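PDB 4EWT: peptidase, M20/M25/M40 family from Staphylococcus aureus, which is a manganese-bound amidohydrolase that probably cleaves the N-acyl amide bond of N-acylated amino acids, as aminoacylases do. Local coordinates for residues V99-Y111 with H361-L373. Residues are numbered along the deposited sequence; the frame is centred on the assembly and turned at random.
With MN (manganese (II) ion), chain F; MN (manganese (II) ion), chain E.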
ATOM      1  N   VAL A  99      33.841  13.710 -19.144  1.00 59.79           N
ATOM      2  CA  VAL A  99      32.855  14.566 -19.807  1.00 55.71           C
ATOM      3  C   VAL A  99      32.763  14.281 -21.310  1.00 54.04           C
ATOM      4  O   VAL A  99      33.757  13.911 -21.936  1.00 55.79           O
ATOM      5  CB  VAL A  99      32.984  16.094 -19.415  1.00 55.13           C
ATOM      6  CG1 VAL A  99      34.341  16.415 -18.840  1.00 58.62           C
ATOM      7  CG2 VAL A  99      32.628  17.037 -20.571  1.00 52.07           C
ATOM      8  N   MET A 100      31.546  14.421 -21.846  1.00 50.55           N
ATOM      9  CA  MET A 100      31.188  14.041 -23.216  1.00 48.96           C
ATOM     10  C   MET A 100      30.017  14.873 -23.756  1.00 45.32           C
ATOM     11  O   MET A 100      29.046  15.128 -23.028  1.00 43.59           O
ATOM     12  CB  MET A 100      30.784  12.562 -23.243  1.00 50.10           C
ATOM     13  CG  MET A 100      30.211  12.076 -24.570  1.00 49.03           C
ATOM     14  SD  MET A 100      29.466  10.435 -24.464  1.00 50.12           S
ATOM     15  CE  MET A 100      29.020  10.209 -26.186  1.00 49.01           C
ATOM     16  N   HIS A 101      30.096  15.269 -25.029  1.00 44.19           N
ATOM     17  CA  HIS A 101      28.940  15.851 -25.722  1.00 41.60           C
ATOM     18  C   HIS A 101      27.933  14.761 -26.101  1.00 41.25           C
ATOM     19  O   HIS A 101      27.858  14.348 -27.267  1.00 41.53           O
ATOM     20  CB  HIS A 101      29.356  16.652 -26.956  1.00 40.93           C
ATOM     21  CG  HIS A 101      29.681  18.084 -26.667  1.00 40.72           C
ATOM     22  ND1 HIS A 101      28.732  18.991 -26.239  1.00 38.46           N
ATOM     23  CD2 HIS A 101      30.847  18.767 -26.756  1.00 41.42           C
ATOM     24  CE1 HIS A 101      29.303  20.171 -26.070  1.00 38.90           C
ATOM     25  NE2 HIS A 101      30.585  20.061 -26.374  1.00 41.33           N
ATOM     26  N   ALA A 102      27.167  14.313 -25.102  1.00 40.64           N
ATOM     27  CA  ALA A 102      26.234  13.204 -25.249  1.00 40.77           C
ATOM     28  C   ALA A 102      24.812  13.621 -25.651  1.00 38.59           C
ATOM     29  O   ALA A 102      23.893  12.797 -25.592  1.00 38.68           O
ATOM     30  CB  ALA A 102      26.202  12.366 -23.949  1.00 42.12           C
ATOM     31  N   CYS A 103      24.638  14.882 -26.058  1.00 36.57           N
ATOM     32  CA  CYS A 103      23.317  15.411 -26.458  1.00 34.96           C
ATOM     33  C   CYS A 103      23.354  16.178 -27.791  1.00 33.89           C
ATOM     34  O   CYS A 103      22.360  16.792 -28.191  1.00 33.00           O
ATOM     35  CB  CYS A 103      22.727  16.299 -25.354  1.00 33.59           C
ATOM     36  SG  CYS A 103      20.911  16.329 -25.274  1.00 33.96           S
ATOM     37  N   GLY A 104      24.503  16.148 -28.465  1.00 34.60           N
ATOM     38  CA  GLY A 104      24.644  16.725 -29.799  1.00 33.72           C
ATOM     39  C   GLY A 104      24.804  18.233 -29.801  1.00 32.38           C
ATOM     40  O   GLY A 104      24.627  18.873 -30.837  1.00 31.64           O
ATOM     41  N   HIS A 105      25.144  18.799 -28.644  1.00 31.95           N
ATOM     42  CA  HIS A 105      25.350  20.246 -28.510  1.00 31.25           C
ATOM     43  C   HIS A 105      26.562  20.722 -29.321  1.00 31.71           C
ATOM     44  O   HIS A 105      26.592  21.855 -29.792  1.00 31.16           O
ATOM     45  CB  HIS A 105      25.508  20.640 -27.038  1.00 31.37           C
ATOM     46  CG  HIS A 105      24.263  20.483 -26.221  1.00 31.47           C
ATOM     47  ND1 HIS A 105      24.157  20.967 -24.933  1.00 31.92           N
ATOM     48  CD2 HIS A 105      23.072  19.901 -26.501  1.00 30.08           C
ATOM     49  CE1 HIS A 105      22.959  20.691 -24.457  1.00 31.02           C
ATOM     50  NE2 HIS A 105      22.283  20.042 -25.386  1.00 31.27           N
ATOM     51  N   ASP A 106      27.559  19.853 -29.473  1.00 33.20           N
ATOM     52  CA  ASP A 106      28.678  20.116 -30.379  1.00 33.91           C
ATOM     53  C   ASP A 106      28.178  20.261 -31.821  1.00 32.89           C
ATOM     54  O   ASP A 106      28.617  21.162 -32.548  1.00 31.90           O
ATOM     55  CB  ASP A 106      29.733  19.009 -30.281  1.00 36.45           C
ATOM     56  CG  ASP A 106      29.156  17.617 -30.523  1.00 37.12           C
ATOM     57  OD1 ASP A 106      27.969  17.371 -30.195  1.00 36.12           O
ATOM     58  OD2 ASP A 106      29.897  16.770 -31.051  1.00 37.64           O
ATOM     59  N   ALA A 107      27.247  19.389 -32.217  1.00 31.90           N
ATOM     60  CA  ALA A 107      26.650  19.459 -33.548  1.00 31.32           C
ATOM     61  C   ALA A 107      25.755  20.685 -33.705  1.00 29.60           C
ATOM     62  O   ALA A 107      25.767  21.321 -34.751  1.00 30.16           O
ATOM     63  CB  ALA A 107      25.881  18.194 -33.865  1.00 32.08           C
ATOM     64  N   HIS A 108      24.998  21.039 -32.668  1.00 28.25           N
ATOM     65  CA  HIS A 108      24.223  22.273 -32.713  1.00 26.84           C
ATOM     66  C   HIS A 108      25.115  23.507 -32.935  1.00 26.82           C
ATOM     67  O   HIS A 108      24.803  24.369 -33.754  1.00 25.53           O
ATOM     68  CB  HIS A 108      23.374  22.450 -31.462  1.00 26.01           C
ATOM     69  CG  HIS A 108      22.424  21.319 -31.210  1.00 25.98           C
ATOM     70  ND1 HIS A 108      21.944  21.022 -29.954  1.00 24.99           N
ATOM     71  CD2 HIS A 108      21.878  20.405 -32.048  1.00 25.62           C
ATOM     72  CE1 HIS A 108      21.136  19.980 -30.028  1.00 24.92           C
ATOM     73  NE2 HIS A 108      21.085  19.581 -31.285  1.00 25.72           N
ATOM     74  N   THR A 109      26.227  23.568 -32.211  1.00 27.27           N
ATOM     75  CA  THR A 109      27.156  24.686 -32.325  1.00 27.98           C
ATOM     76  C   THR A 109      27.813  24.715 -33.712  1.00 28.44           C
ATOM     77  O   THR A 109      27.903  25.769 -34.346  1.00 27.85           O
ATOM     78  CB  THR A 109      28.199  24.624 -31.191  1.00 29.12           C
ATOM     79  OG1 THR A 109      27.499  24.581 -29.942  1.00 29.09           O
ATOM     80  CG2 THR A 109      29.127  25.838 -31.203  1.00 29.29           C
ATOM     81  N   ALA A 110      28.214  23.542 -34.188  1.00 29.28           N
ATOM     82  CA  ALA A 110      28.892  23.413 -35.475  1.00 30.34           C
ATOM     83  C   ALA A 110      28.080  23.993 -36.633  1.00 29.93           C
ATOM     84  O   ALA A 110      28.579  24.853 -37.388  1.00 29.94           O
ATOM     85  CB  ALA A 110      29.264  21.949 -35.749  1.00 31.42           C
ATOM     86  N   TYR A 111      26.838  23.534 -36.774  1.00 29.22           N
ATOM     87  CA  TYR A 111      26.017  23.956 -37.905  1.00 29.06           C
ATOM     88  C   TYR A 111      25.654  25.441 -37.782  1.00 28.19           C
ATOM     89  O   TYR A 111      25.613  26.145 -38.786  1.00 28.16           O
ATOM     90  CB  TYR A 111      24.762  23.084 -38.070  1.00 28.86           C
ATOM     91  CG  TYR A 111      23.532  23.633 -37.375  1.00 28.56           C
ATOM     92  CD1 TYR A 111      22.767  24.652 -37.958  1.00 29.05           C
ATOM     93  CD2 TYR A 111      23.132  23.142 -36.139  1.00 28.52           C
ATOM     94  CE1 TYR A 111      21.646  25.174 -37.312  1.00 28.81           C
ATOM     95  CE2 TYR A 111      22.004  23.651 -35.491  1.00 29.12           C
ATOM     96  CZ  TYR A 111      21.268  24.666 -36.088  1.00 28.71           C
ATOM     97  OH  TYR A 111      20.156  25.176 -35.448  1.00 29.73           O
ATOM     98  N   HIS A 361      20.013   9.798 -26.131  1.00 49.17           N
ATOM     99  CA  HIS A 361      20.793  10.901 -25.557  1.00 48.16           C
ATOM    100  C   HIS A 361      21.250  10.635 -24.124  1.00 49.16           C
ATOM    101  O   HIS A 361      20.568   9.935 -23.362  1.00 49.39           O
ATOM    102  CB  HIS A 361      19.987  12.201 -25.613  1.00 45.21           C
ATOM    103  CG  HIS A 361      19.778  12.717 -27.001  1.00 45.71           C
ATOM    104  ND1 HIS A 361      19.067  12.020 -27.956  1.00 48.07           N
ATOM    105  CD2 HIS A 361      20.183  13.864 -27.597  1.00 45.70           C
ATOM    106  CE1 HIS A 361      19.050  12.711 -29.081  1.00 47.16           C
ATOM    107  NE2 HIS A 361      19.721  13.833 -28.890  1.00 46.16           N
ATOM    108  N   HIS A 362      22.405  11.205 -23.775  1.00 49.68           N
ATOM    109  CA  HIS A 362      23.047  11.026 -22.459  1.00 51.57           C
ATOM    110  C   HIS A 362      23.707   9.653 -22.230  1.00 55.11           C
ATOM    111  O   HIS A 362      24.385   9.455 -21.227  1.00 57.70           O
ATOM    112  CB  HIS A 362      22.056  11.267 -21.310  1.00 49.90           C
ATOM    113  CG  HIS A 362      21.634  12.695 -21.164  1.00 47.21           C
ATOM    114  ND1 HIS A 362      21.620  13.344 -19.951  1.00 47.33           N
ATOM    115  CD2 HIS A 362      21.215  13.603 -22.080  1.00 45.02           C
ATOM    116  CE1 HIS A 362      21.197  14.584 -20.120  1.00 44.95           C
ATOM    117  NE2 HIS A 362      20.949  14.768 -21.403  1.00 43.54           N
ATOM    118  N   HIS A 363      23.510   8.718 -23.155  1.00 55.98           N
ATOM    119  CA  HIS A 363      24.160   7.397 -23.101  1.00 59.77           C
ATOM    120  C   HIS A 363      25.640   7.500 -23.527  1.00 62.04           C
ATOM    121  O   HIS A 363      25.958   8.262 -24.441  1.00 60.66           O
ATOM    122  CB  HIS A 363      23.391   6.430 -24.011  1.00 60.33           C
ATOM    123  CG  HIS A 363      23.790   4.993 -23.870  1.00 65.35           C
ATOM    124  ND1 HIS A 363      23.048   4.080 -23.149  1.00 66.91           N
ATOM    125  CD2 HIS A 363      24.838   4.305 -24.381  1.00 69.25           C
ATOM    126  CE1 HIS A 363      23.630   2.895 -23.212  1.00 71.58           C
ATOM    127  NE2 HIS A 363      24.716   3.005 -23.955  1.00 73.27           N
ATOM    128  N   PRO A 364      26.550   6.750 -22.861  1.00 65.77           N
ATOM    129  CA  PRO A 364      27.979   6.746 -23.221  1.00 68.72           C
ATOM    130  C   PRO A 364      28.286   6.401 -24.682  1.00 69.51           C
ATOM    131  O   PRO A 364      29.361   6.754 -25.181  1.00 70.94           O
ATOM    132  CB  PRO A 364      28.568   5.663 -22.307  1.00 73.47           C
ATOM    133  CG  PRO A 364      27.694   5.673 -21.114  1.00 71.99           C
ATOM    134  CD  PRO A 364      26.308   5.997 -21.613  1.00 67.65           C
ATOM    135  N   LYS A 365      27.361   5.718 -25.354  1.00 68.90           N
ATOM    136  CA  LYS A 365      27.559   5.308 -26.746  1.00 70.54           C
ATOM    137  C   LYS A 365      26.804   6.186 -27.755  1.00 66.56           C
ATOM    138  O   LYS A 365      26.822   5.907 -28.960  1.00 67.79           O
ATOM    139  CB  LYS A 365      27.225   3.816 -26.943  1.00 74.34           C
ATOM    140  CG  LYS A 365      25.762   3.515 -27.265  1.00 72.18           C
ATOM    141  CD  LYS A 365      25.624   2.359 -28.247  1.00 75.98           C
ATOM    142  CE  LYS A 365      25.571   1.024 -27.540  1.00 79.10           C
ATOM    143  NZ  LYS A 365      25.373  -0.066 -28.524  1.00 83.17           N
ATOM    144  N   PHE A 366      26.167   7.248 -27.254  1.00 62.16           N
ATOM    145  CA  PHE A 366      25.431   8.222 -28.070  1.00 58.22           C
ATOM    146  C   PHE A 366      26.187   8.604 -29.341  1.00 58.86           C
ATOM    147  O   PHE A 366      27.365   8.971 -29.280  1.00 60.27           O
ATOM    148  CB  PHE A 366      25.138   9.476 -27.231  1.00 54.66           C
ATOM    149  CG  PHE A 366      24.529  10.616 -28.004  1.00 51.54           C
ATOM    150  CD1 PHE A 366      23.154  10.686 -28.199  1.00 49.08           C
ATOM    151  CD2 PHE A 366      25.331  11.635 -28.515  1.00 50.83           C
ATOM    152  CE1 PHE A 366      22.585  11.745 -28.904  1.00 46.53           C
ATOM    153  CE2 PHE A 366      24.769  12.697 -29.222  1.00 48.38           C
ATOM    154  CZ  PHE A 366      23.391  12.749 -29.412  1.00 46.04           C
ATOM    155  N   ASN A 367      25.506   8.508 -30.482  1.00 58.18           N
ATOM    156  CA  ASN A 367      26.070   8.916 -31.774  1.00 58.89           C
ATOM    157  C   ASN A 367      24.987   9.341 -32.760  1.00 56.59           C
ATOM    158  O   ASN A 367      23.868   8.817 -32.740  1.00 56.03           O
ATOM    159  CB  ASN A 367      26.933   7.803 -32.386  1.00 63.67           C
ATOM    160  CG  ASN A 367      27.983   8.330 -33.371  1.00 65.55           C
ATOM    161  OD1 ASN A 367      27.888   9.448 -33.892  1.00 62.65           O
ATOM    162  ND2 ASN A 367      28.994   7.512 -33.630  1.00 71.04           N
ATOM    163  N   ILE A 368      25.338  10.293 -33.620  1.00 55.16           N
ATOM    164  CA  ILE A 368      24.422  10.829 -34.617  1.00 53.43           C
ATOM    165  C   ILE A 368      24.974  10.688 -36.047  1.00 55.66           C
ATOM    166  O   ILE A 368      26.191  10.613 -36.244  1.00 57.14           O
ATOM    167  CB  ILE A 368      24.100  12.320 -34.324  1.00 49.63           C
ATOM    168  CG1 ILE A 368      25.396  13.146 -34.252  1.00 50.59           C
ATOM    169  CG2 ILE A 368      23.281  12.445 -33.036  1.00 47.44           C
ATOM    170  CD1 ILE A 368      25.213  14.619 -33.899  1.00 47.96           C
ATOM    171  N   SER A 369      24.091  10.633 -37.014  1.00 55.66           N
ATOM    172  CA  SER A 369      24.470  10.780 -38.369  1.00 57.42           C
ATOM    173  C   SER A 369      24.891  12.220 -38.593  1.00 54.70           C
ATOM    174  O   SER A 369      24.168  13.127 -38.264  1.00 51.29           O
ATOM    175  CB  SER A 369      23.305  10.476 -39.248  1.00 57.76           C
ATOM    176  OG  SER A 369      23.433  11.250 -40.394  1.00 57.68           O
ATOM    177  N   GLU A 370      26.075  12.413 -39.161  1.00 56.12           N
ATOM    178  CA  GLU A 370      26.653  13.749 -39.295  1.00 53.90           C
ATOM    179  C   GLU A 370      26.024  14.574 -40.413  1.00 52.60           C
ATOM    180  O   GLU A 370      26.353  15.758 -40.578  1.00 50.84           O
ATOM    181  CB  GLU A 370      28.178  13.677 -39.447  1.00 56.43           C
ATOM    182  CG  GLU A 370      28.901  13.476 -38.116  1.00 57.38           C
ATOM    183  CD  GLU A 370      30.413  13.443 -38.249  1.00 60.34           C
ATOM    184  OE1 GLU A 370      30.928  12.694 -39.103  1.00 65.20           O
ATOM    185  OE2 GLU A 370      31.091  14.162 -37.484  1.00 59.92           O
ATOM    186  N   LYS A 371      25.110  13.964 -41.167  1.00 53.47           N
ATOM    187  CA  LYS A 371      24.387  14.705 -42.193  1.00 52.72           C
ATOM    188  C   LYS A 371      23.169  15.439 -41.631  1.00 49.50           C
ATOM    189  O   LYS A 371      22.437  16.096 -42.374  1.00 48.96           O
ATOM    190  CB  LYS A 371      24.030  13.820 -43.390  1.00 56.54           C
ATOM    191  CG  LYS A 371      23.003  12.749 -43.125  1.00 57.96           C
ATOM    192  CD  LYS A 371      22.993  11.736 -44.269  1.00 62.59           C
ATOM    193  CE  LYS A 371      24.254  10.884 -44.283  1.00 65.52           C
ATOM    194  NZ  LYS A 371      24.398  10.127 -45.566  1.00 69.17           N
ATOM    195  N   SER A 372      22.968  15.324 -40.315  1.00 47.50           N
ATOM    196  CA  SER A 372      22.025  16.177 -39.598  1.00 44.17           C
ATOM    197  C   SER A 372      22.535  17.616 -39.545  1.00 42.07           C
ATOM    198  O   SER A 372      21.740  18.546 -39.397  1.00 40.56           O
ATOM    199  CB  SER A 372      21.804  15.663 -38.175  1.00 43.11           C
ATOM    200  OG  SER A 372      23.018  15.640 -37.437  1.00 42.72           O
ATOM    201  N   LEU A 373      23.855  17.794 -39.661  1.00 42.44           N
ATOM    202  CA  LEU A 373      24.473  19.129 -39.611  1.00 40.64           C
ATOM    203  C   LEU A 373      23.976  20.022 -40.744  1.00 40.02           C
ATOM    204  O   LEU A 373      23.468  21.120 -40.509  1.00 38.23           O
ATOM    205  CB  LEU A 373      26.006  19.044 -39.648  1.00 42.05           C
ATOM    206  CG  LEU A 373      26.761  18.532 -38.416  1.00 43.11           C
ATOM    207  CD1 LEU A 373      28.184  18.163 -38.776  1.00 45.16           C
ATOM    208  CD2 LEU A 373      26.766  19.550 -37.293  1.00 41.84           C
TER
HETATM  209 MN    MN F 402      20.339  18.850 -25.526  1.00 35.56          MN
HETATM  210 MN    MN E 401      20.576  16.745 -22.895  1.00 55.48          MN
HETATM  211  O   HOH W   1      19.444  18.873 -23.218  1.00 31.85           O
HETATM  212  O   HOH W   2      19.550  20.961 -25.673  1.00 36.08           O
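C103 and H362 meet at one manganese ion of the dinuclear centre in the metal-binding domain of this M20-family amidohydrolase. C103 SG bridges the two metals, 2.4 Å from the chain E manganese and 2.6 Å from the chain F one. H362 presents the edge of its imidazole, NE2 lying 2.5 Å from the chain E ion, which sits in the ring plane. H105 NE2 and H164 also bind the chain F ion, E139 the chain E ion, and water 1 bridges the pair.

Next to the metal ligands, the backbone of H362 is tied to the C103 loop: its N donates to A102 O at 2.8 Å, almost straight at the hydrogen (173°) but tilted from the carbonyl plane. A102 O also rests over the centre of the F366 ring, 3.2 Å above its plane. F366 reaches this spot because chi1 (173°) swings CG away from its own N, and its CE1 edge in turn meets the face of the H361 imidazole, 3.4 Å above the plane and over its centre. The H361 imidazole turns its CD2 edge to C103 SG, while NE2 is hydrogen-bonded to V165.

Further along, helix 105-120 lies against I368 and the start of helix 372-386. I368 CD1 packs on A107 CB, and L373 inserts CD2 among A107, A110 and Y111, just 3.3 Å from A107 O.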